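Local coordinates for protein enoyl-CoA hydratase/carnithine racemase (Magnetospirillum magneticum, PDB 4NEK) that probably acts as a delta(3)-delta(2)-enoyl-CoA isomerase, a crotonase-superfamily enzyme expected to shift the double bond of unsaturated acyl-CoA substrates, at residues 102-108 against 122-128; 93-99 against 113-119; 32-36 against 79-83. All coordinates share one frame. Residue numbers count along the deposited sequence, not the author numbering.

Contact 1 of 3, residues 102-108 against 122-128; sequences AIGIGST and TRFHMPF
Ile103, Ala102 and Ser107 give up most area on the 102-108 side, and the contact is best built around them. Residues 102-103 run extended and parallel to 123-125, with Ala102 opposite Phe124 (CA-CA 4.9 Å) and Ile103 opposite His125 (4.8 Å). Ala102 N donates to Arg123 O at 3.0 Å, His125 N to Ala102 O at 3.2 Å, and Gly104 N to His125 O at 2.8 Å. Ile103, rotamer m with chi2 t, shares a face with His125: its CG1 lies 4.1 Å from His125 CB, its CD1 3.8 Å from Arg123 NH1 and its CG2 4.2 Å from Pro127 CD. Ala102 points to the other face, CB 4.0 Å from CD2 of Phe124. This two-stranded parallel sheet is separate from the main one, in keeping with the paired sheets of the crotonase fold. At Gly104 the chain turns sharply (phi/psi 60/-116, a positive phi that favours glycine), and Gly104 takes the N-cap position before helix 105-108. In crotonase relatives a backbone NH at the start of this helix lines the oxyanion hole, and the turn here is consistent with that role. Ser107, one turn on, points back toward 122-128 with chi1 m. Its OG donates to Ala102 O (2.7 Å) and lies 3.5 Å from Phe124 CB, while its CB meets CE of the selenomethionine Met126 at 3.4 Å. Thr108 CG2 touches Met126 CG (3.9 Å) and the edge of the Phe128 ring at CZ (4.0 Å); Met126 in turn packs on helices 139-147 and 149-156.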
# COMPACT_ATOMS: atom_id res chain seq x y z
N ALA C 102 17.13 1.66 -16.22
CA ALA C 102 16.16 1.10 -17.15
C ALA C 102 15.48 2.24 -17.84
O ALA C 102 14.42 2.71 -17.45
CB ALA C 102 15.14 0.26 -16.42
N ILE C 103 16.14 2.74 -18.88
CA ILE C 103 15.77 4.01 -19.48
C ILE C 103 15.35 3.83 -20.91
O ILE C 103 15.88 3.00 -21.62
CB ILE C 103 16.92 5.00 -19.40
CG1 ILE C 103 17.31 5.21 -17.94
CG2 ILE C 103 16.55 6.33 -20.06
CD1 ILE C 103 18.57 6.03 -17.79
N GLY C 104 14.33 4.60 -21.29
CA GLY C 104 13.77 4.54 -22.59
C GLY C 104 13.24 3.18 -22.89
O GLY C 104 12.35 2.68 -22.21
N ILE C 105 13.84 2.54 -23.88
CA ILE C 105 13.52 1.17 -24.25
C ILE C 105 13.78 0.19 -23.08
O ILE C 105 13.13 -0.81 -22.95
CB ILE C 105 14.27 0.78 -25.55
CG1 ILE C 105 13.87 -0.61 -26.02
CG2 ILE C 105 15.78 0.81 -25.35
CD1 ILE C 105 12.38 -0.75 -26.31
N GLY C 106 14.73 0.52 -22.23
CA GLY C 106 14.94 -0.26 -21.03
C GLY C 106 13.70 -0.34 -20.16
O GLY C 106 13.50 -1.35 -19.49
N SER C 107 12.86 0.68 -20.16
CA SER C 107 11.58 0.61 -19.49
C SER C 107 10.44 0.14 -20.39
O SER C 107 9.59 -0.63 -19.95
CB SER C 107 11.19 1.97 -18.89
OG SER C 107 11.80 2.14 -17.62
N THR C 108 10.38 0.63 -21.63
CA THR C 108 9.16 0.48 -22.45
C THR C 108 9.05 -0.89 -23.04
O THR C 108 8.00 -1.29 -23.54
CB THR C 108 9.10 1.49 -23.60
OG1 THR C 108 10.26 1.32 -24.42
CG2 THR C 108 9.06 2.91 -23.08
N THR C 122 16.82 0.11 -8.87
CA THR C 122 16.45 0.35 -10.26
C THR C 122 15.76 1.69 -10.48
O THR C 122 14.89 2.11 -9.70
CB THR C 122 15.53 -0.74 -10.78
OG1 THR C 122 16.11 -2.02 -10.48
CG2 THR C 122 15.33 -0.63 -12.24
N ARG C 123 16.18 2.37 -11.53
CA ARG C 123 15.65 3.69 -11.88
C ARG C 123 14.98 3.61 -13.26
O ARG C 123 15.64 3.29 -14.24
CB ARG C 123 16.77 4.66 -11.87
CG ARG C 123 16.39 6.10 -11.96
CD ARG C 123 17.65 6.97 -11.93
NE ARG C 123 17.31 8.30 -12.38
CZ ARG C 123 17.36 8.75 -13.64
NH1 ARG C 123 17.78 7.97 -14.62
NH2 ARG C 123 16.97 9.99 -13.92
N PHE C 124 13.68 3.81 -13.31
CA PHE C 124 12.93 3.69 -14.55
C PHE C 124 12.71 5.08 -15.11
O PHE C 124 12.50 6.03 -14.35
CB PHE C 124 11.57 3.07 -14.29
CG PHE C 124 11.64 1.71 -13.69
CD1 PHE C 124 11.71 1.56 -12.31
CD2 PHE C 124 11.66 0.57 -14.49
CE1 PHE C 124 11.81 0.30 -11.75
CE2 PHE C 124 11.75 -0.68 -13.94
CZ PHE C 124 11.81 -0.82 -12.57
N HIS C 125 12.78 5.24 -16.43
CA HIS C 125 12.64 6.59 -17.00
C HIS C 125 12.25 6.53 -18.44
O HIS C 125 12.83 5.77 -19.18
CB HIS C 125 13.97 7.33 -16.85
CG HIS C 125 13.86 8.81 -16.97
ND1 HIS C 125 14.96 9.63 -16.99
CD2 HIS C 125 12.78 9.62 -17.10
CE1 HIS C 125 14.57 10.88 -17.13
NE2 HIS C 125 13.25 10.90 -17.18
N MSE C 126 11.25 7.32 -18.81
CA MSE C 126 10.83 7.48 -20.19
C MSE C 126 10.89 8.95 -20.58
O MSE C 126 9.86 9.59 -20.71
CB MSE C 126 9.41 6.97 -20.29
CG MSE C 126 9.48 5.45 -20.16
SE MSE C 126 7.66 4.72 -19.84
CE MSE C 126 8.04 3.20 -18.63
N PRO C 127 12.09 9.47 -20.86
CA PRO C 127 12.30 10.90 -21.07
C PRO C 127 12.07 11.44 -22.51
O PRO C 127 12.58 12.50 -22.83
CB PRO C 127 13.77 11.04 -20.72
CG PRO C 127 14.39 9.81 -21.32
CD PRO C 127 13.33 8.73 -21.14
N PHE C 128 11.28 10.75 -23.33
CA PHE C 128 10.96 11.16 -24.68
C PHE C 128 10.59 12.63 -24.81
O PHE C 128 11.15 13.33 -25.63
CB PHE C 128 9.82 10.31 -25.21
CG PHE C 128 10.08 8.86 -25.06
CD1 PHE C 128 10.99 8.22 -25.91
CD2 PHE C 128 9.46 8.11 -24.05
CE1 PHE C 128 11.25 6.86 -25.75
CE2 PHE C 128 9.73 6.76 -23.89
CZ PHE C 128 10.64 6.14 -24.73

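Contact 2 of 3, residues 93-99 against 113-119; sequences PVVAAVR and CDLVYAA
Apolar side chains fill both faces of this strand pair, the small Ala96, Val98, Val116 and Ala118 on one, Val95, Ala97, Leu115 and Tyr117 on the other. On the first, Val98 CG2 presses on Ala118 CB at 3.4 Å, Val98 CG1 lies 4.3 Å from Val116 CG1, and Ala96 CB sits 4.4 Å from Val116 CG2 and 4.0 Å from Cys113 SG. On the second, Val95 (chi1 t) sets CG2 4.3 Å from Leu115 CB and CG1 4.4 Å from Tyr117 CE2, at the edge of the ring; helix 179-194 packs over this face. The strands, 94-98 and 115-118, run parallel, their axes 4.7 Å apart at 11°, with Val95 opposite Leu115, Ala96 opposite Val116, Ala97 opposite Tyr117 and Val98 opposite Ala118. They are neighbours in the main sheet of the crotonase fold, joined by a crossover that carries strand 101-103 and helix 105-108. Ala96 N donates to Leu115 O (2.9 Å), Tyr117 N to Ala96 O (3.0 Å), Val98 N to Tyr117 O (2.8 Å) and Ala119 N to Val98 O (3.0 Å). Where the strands begin, Val94 O accepts Asp114 N at 2.8 Å and, weakly, Leu115 N at 3.3 Å. Asp114, chi1 m, swings OD2 to 2.7 Å from Val94 N, a hydrogen bond; the same oxygen forms a salt bridge with Lys205, and OD1 is hydrogen-bonded to His149 of a second subunit.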
# COMPACT_ATOMS: atom_id res chain seq x y z
N PRO C 93 7.33 -17.41 -23.55
CA PRO C 93 7.42 -16.51 -22.42
C PRO C 93 8.76 -15.84 -22.31
O PRO C 93 9.77 -16.40 -22.72
CB PRO C 93 7.24 -17.41 -21.19
CG PRO C 93 6.66 -18.68 -21.70
CD PRO C 93 7.13 -18.82 -23.12
N VAL C 94 8.73 -14.65 -21.71
CA VAL C 94 9.90 -13.80 -21.61
C VAL C 94 9.98 -13.26 -20.18
O VAL C 94 9.05 -12.67 -19.69
CB VAL C 94 9.77 -12.62 -22.58
CG1 VAL C 94 10.96 -11.70 -22.47
CG2 VAL C 94 9.59 -13.11 -24.01
N VAL C 95 11.10 -13.52 -19.53
CA VAL C 95 11.33 -13.05 -18.18
C VAL C 95 12.48 -12.08 -18.23
O VAL C 95 13.43 -12.31 -18.97
CB VAL C 95 11.77 -14.24 -17.30
CG1 VAL C 95 12.11 -13.77 -15.88
CG2 VAL C 95 10.69 -15.30 -17.28
N ALA C 96 12.40 -10.99 -17.49
CA ALA C 96 13.48 -10.04 -17.46
C ALA C 96 13.93 -9.75 -16.05
O ALA C 96 13.14 -9.82 -15.14
CB ALA C 96 13.04 -8.75 -18.09
N ALA C 97 15.22 -9.46 -15.89
CA ALA C 97 15.74 -9.08 -14.61
C ALA C 97 16.42 -7.77 -14.82
O ALA C 97 17.39 -7.69 -15.57
CB ALA C 97 16.75 -10.11 -14.14
N VAL C 98 15.92 -6.72 -14.16
CA VAL C 98 16.44 -5.39 -14.34
C VAL C 98 17.10 -4.84 -13.11
O VAL C 98 16.79 -5.26 -12.02
CB VAL C 98 15.33 -4.44 -14.79
CG1 VAL C 98 14.60 -5.02 -15.98
CG2 VAL C 98 14.29 -4.24 -13.72
N ARG C 99 17.97 -3.87 -13.30
CA ARG C 99 18.65 -3.18 -12.21
C ARG C 99 19.27 -1.92 -12.72
O ARG C 99 19.37 -1.74 -13.92
CB ARG C 99 19.76 -4.05 -11.62
CG ARG C 99 20.93 -4.22 -12.58
CD ARG C 99 21.64 -5.54 -12.38
NE ARG C 99 22.17 -5.61 -11.04
CZ ARG C 99 22.61 -6.71 -10.46
NH1 ARG C 99 22.63 -7.88 -11.09
NH2 ARG C 99 23.03 -6.64 -9.21
N CYS C 113 7.13 -8.12 -21.43
CA CYS C 113 7.59 -9.27 -20.72
C CYS C 113 6.47 -9.92 -19.92
O CYS C 113 5.48 -9.27 -19.59
CB CYS C 113 8.77 -8.90 -19.85
SG CYS C 113 10.15 -8.30 -20.86
N ASP C 114 6.61 -11.22 -19.63
CA ASP C 114 5.63 -11.96 -18.91
C ASP C 114 5.92 -11.87 -17.44
O ASP C 114 4.98 -11.77 -16.64
CB ASP C 114 5.61 -13.36 -19.39
CG ASP C 114 5.24 -13.43 -20.87
OD1 ASP C 114 4.07 -13.16 -21.21
OD2 ASP C 114 6.14 -13.73 -21.70
N LEU C 115 7.19 -11.87 -17.07
CA LEU C 115 7.60 -11.62 -15.70
C LEU C 115 8.82 -10.76 -15.67
O LEU C 115 9.71 -10.94 -16.46
CB LEU C 115 7.98 -12.93 -15.00
CG LEU C 115 6.93 -14.01 -14.88
CD1 LEU C 115 7.55 -15.30 -14.37
CD2 LEU C 115 5.80 -13.60 -13.96
N VAL C 116 8.90 -9.90 -14.67
CA VAL C 116 10.00 -8.98 -14.51
C VAL C 116 10.35 -8.78 -13.05
O VAL C 116 9.48 -8.56 -12.22
CB VAL C 116 9.59 -7.62 -15.03
CG1 VAL C 116 10.75 -6.65 -14.90
CG2 VAL C 116 9.13 -7.69 -16.46
N TYR C 117 11.62 -8.91 -12.71
CA TYR C 117 12.10 -8.70 -11.33
C TYR C 117 13.11 -7.61 -11.43
O TYR C 117 13.84 -7.54 -12.41
CB TYR C 117 12.75 -9.96 -10.74
CG TYR C 117 11.76 -11.06 -10.70
CD1 TYR C 117 10.87 -11.21 -9.63
CD2 TYR C 117 11.60 -11.87 -11.84
CE1 TYR C 117 9.87 -12.18 -9.67
CE2 TYR C 117 10.62 -12.86 -11.88
CZ TYR C 117 9.76 -13.02 -10.80
OH TYR C 117 8.84 -14.03 -10.88
N ALA C 118 13.17 -6.77 -10.41
CA ALA C 118 14.04 -5.63 -10.37
C ALA C 118 14.82 -5.54 -9.09
O ALA C 118 14.34 -5.93 -8.05
CB ALA C 118 13.20 -4.38 -10.48
N ALA C 119 16.03 -5.01 -9.18
CA ALA C 119 16.85 -4.81 -7.99
C ALA C 119 16.45 -3.54 -7.30
O ALA C 119 15.89 -2.65 -7.94
CB ALA C 119 18.30 -4.73 -8.36

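Contact 3 of 3, residues 32-36 against 79-83; sequences YAALA and VADRF
Helices 29-44 and 79-88 lie side by side here, in keeping with the repeated beta-beta-alpha units of the crotonase fold. Segments 32-36 and 79-83 run nearly parallel, crossing at +27° with their axes 8.5 Å apart, and no hydrogen bond joins them. Alanines let the backbones close in: Ala36 and Phe83 have CA atoms only 4.7 Å apart, Tyr32 and Ala80 5.6 Å. Phe83 and Tyr32 are a pair of bumps, each pointing toward the other helix and burying about 90 Å². The Phe83 ring (chi1 t) enters the hollow formed by Tyr32, Leu35 and Ala36, with CE1 3.6 Å from Leu35 CB and CD1 4.0 Å from Ala36 N. Tyr32, rotamer m, lays its ring flat over Ala80, whose CB stands 3.8 Å from the ring centroid in a CH-pi contact, with Trp72 touching Ala80 as well. The two rings meet obliquely, planes at 49°, Tyr32 CD1 3.7 Å from Phe83 CD2. Toward the exposed side Val79 fits against Tyr32 and Ala33, CG1 3.8 Å from Tyr32 CB and CG2 3.9 Å from Ala33 CB. Tyr32 OH goes on to a hydrogen bond with Asn64 OD1. Over one face of the Phe83 ring rests Leu35 CD1, 4.2 Å from the centroid.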
# COMPACT_ATOMS: atom_id res chain seq x y z
N TYR C 32 20.59 -4.09 -31.21
CA TYR C 32 19.24 -4.38 -31.68
C TYR C 32 19.21 -5.55 -32.61
O TYR C 32 18.31 -6.37 -32.54
CB TYR C 32 18.61 -3.18 -32.39
CG TYR C 32 18.20 -2.08 -31.46
CD1 TYR C 32 17.23 -2.30 -30.48
CD2 TYR C 32 18.78 -0.83 -31.53
CE1 TYR C 32 16.85 -1.28 -29.62
CE2 TYR C 32 18.40 0.19 -30.69
CZ TYR C 32 17.44 -0.04 -29.73
OH TYR C 32 17.11 0.96 -28.85
N ALA C 33 20.16 -5.62 -33.53
CA ALA C 33 20.15 -6.67 -34.54
C ALA C 33 20.45 -8.01 -33.88
O ALA C 33 19.80 -8.99 -34.14
CB ALA C 33 21.16 -6.37 -35.65
N ALA C 34 21.48 -8.04 -33.04
CA ALA C 34 21.81 -9.26 -32.34
C ALA C 34 20.66 -9.73 -31.44
O ALA C 34 20.41 -10.90 -31.36
CB ALA C 34 23.07 -9.06 -31.52
N LEU C 35 19.97 -8.79 -30.81
CA LEU C 35 18.84 -9.13 -29.95
C LEU C 35 17.69 -9.68 -30.74
O LEU C 35 17.10 -10.67 -30.36
CB LEU C 35 18.35 -7.92 -29.17
CG LEU C 35 19.32 -7.41 -28.13
CD1 LEU C 35 18.94 -6.01 -27.65
CD2 LEU C 35 19.38 -8.35 -26.97
N ALA C 36 17.36 -9.05 -31.85
CA ALA C 36 16.29 -9.56 -32.71
C ALA C 36 16.64 -10.95 -33.20
O ALA C 36 15.79 -11.83 -33.28
CB ALA C 36 16.07 -8.63 -33.88
N VAL C 79 15.91 -1.12 -37.27
CA VAL C 79 16.33 -2.28 -36.56
C VAL C 79 15.76 -2.24 -35.11
O VAL C 79 15.43 -3.29 -34.55
CB VAL C 79 17.88 -2.41 -36.65
CG1 VAL C 79 18.60 -1.40 -35.76
CG2 VAL C 79 18.32 -3.81 -36.31
N ALA C 80 15.62 -1.07 -34.53
CA ALA C 80 15.00 -0.98 -33.22
C ALA C 80 13.55 -1.43 -33.29
O ALA C 80 13.11 -2.15 -32.43
CB ALA C 80 15.09 0.44 -32.67
N ASP C 81 12.84 -0.99 -34.31
CA ASP C 81 11.49 -1.41 -34.54
C ASP C 81 11.42 -2.94 -34.70
O ASP C 81 10.56 -3.59 -34.13
CB ASP C 81 10.98 -0.70 -35.80
CG ASP C 81 9.48 -0.96 -36.10
OD1 ASP C 81 8.65 -1.15 -35.20
OD2 ASP C 81 9.11 -0.87 -37.30
N ARG C 82 12.37 -3.53 -35.42
CA ARG C 82 12.39 -4.98 -35.59
C ARG C 82 12.50 -5.67 -34.22
O ARG C 82 11.80 -6.63 -33.93
CB ARG C 82 13.55 -5.43 -36.49
CG ARG C 82 13.20 -6.54 -37.50
CD ARG C 82 14.29 -6.94 -38.61
NE ARG C 82 15.21 -5.83 -39.02
CZ ARG C 82 14.92 -4.81 -39.85
NH1 ARG C 82 13.71 -4.71 -40.41
NH2 ARG C 82 15.84 -3.87 -40.13
N PHE C 83 13.40 -5.21 -33.38
CA PHE C 83 13.58 -5.82 -32.08
C PHE C 83 12.30 -5.78 -31.25
O PHE C 83 11.91 -6.75 -30.64
CB PHE C 83 14.69 -5.10 -31.33
CG PHE C 83 14.77 -5.48 -29.91
CD1 PHE C 83 14.91 -6.81 -29.56
CD2 PHE C 83 14.70 -4.54 -28.93
CE1 PHE C 83 14.99 -7.19 -28.24
CE2 PHE C 83 14.78 -4.91 -27.59
CZ PHE C 83 14.93 -6.24 -27.25

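How the contacts relate
Contact 2 lies deepest, its centre about 6 Å from the chain centre; those of contacts 1 and 3 are about 14 Å out, yet contact 1 is buried and contact 3 only partly. Contacts 1 and 2 interleave: strand 94-98 is followed by 101-103, and helix 105-108 by 115-118. They touch where Thr122 OG1, hydrogen-bonded to Ala119 O, packs 3.3 Å from Arg99 CA. Both rest on backbone hydrogen bonds between parallel strands, but contact 1 ends in a turn, whereas contact 2 starts where Asp114 meets Lys205 and His149 of a second subunit. Apolar, helix-on-helix contact 3 reaches contact 1 through Tyr32 OH, 3.8 Å from Ile105 CG2, but not contact 2, about 8 Å away between nearest atoms.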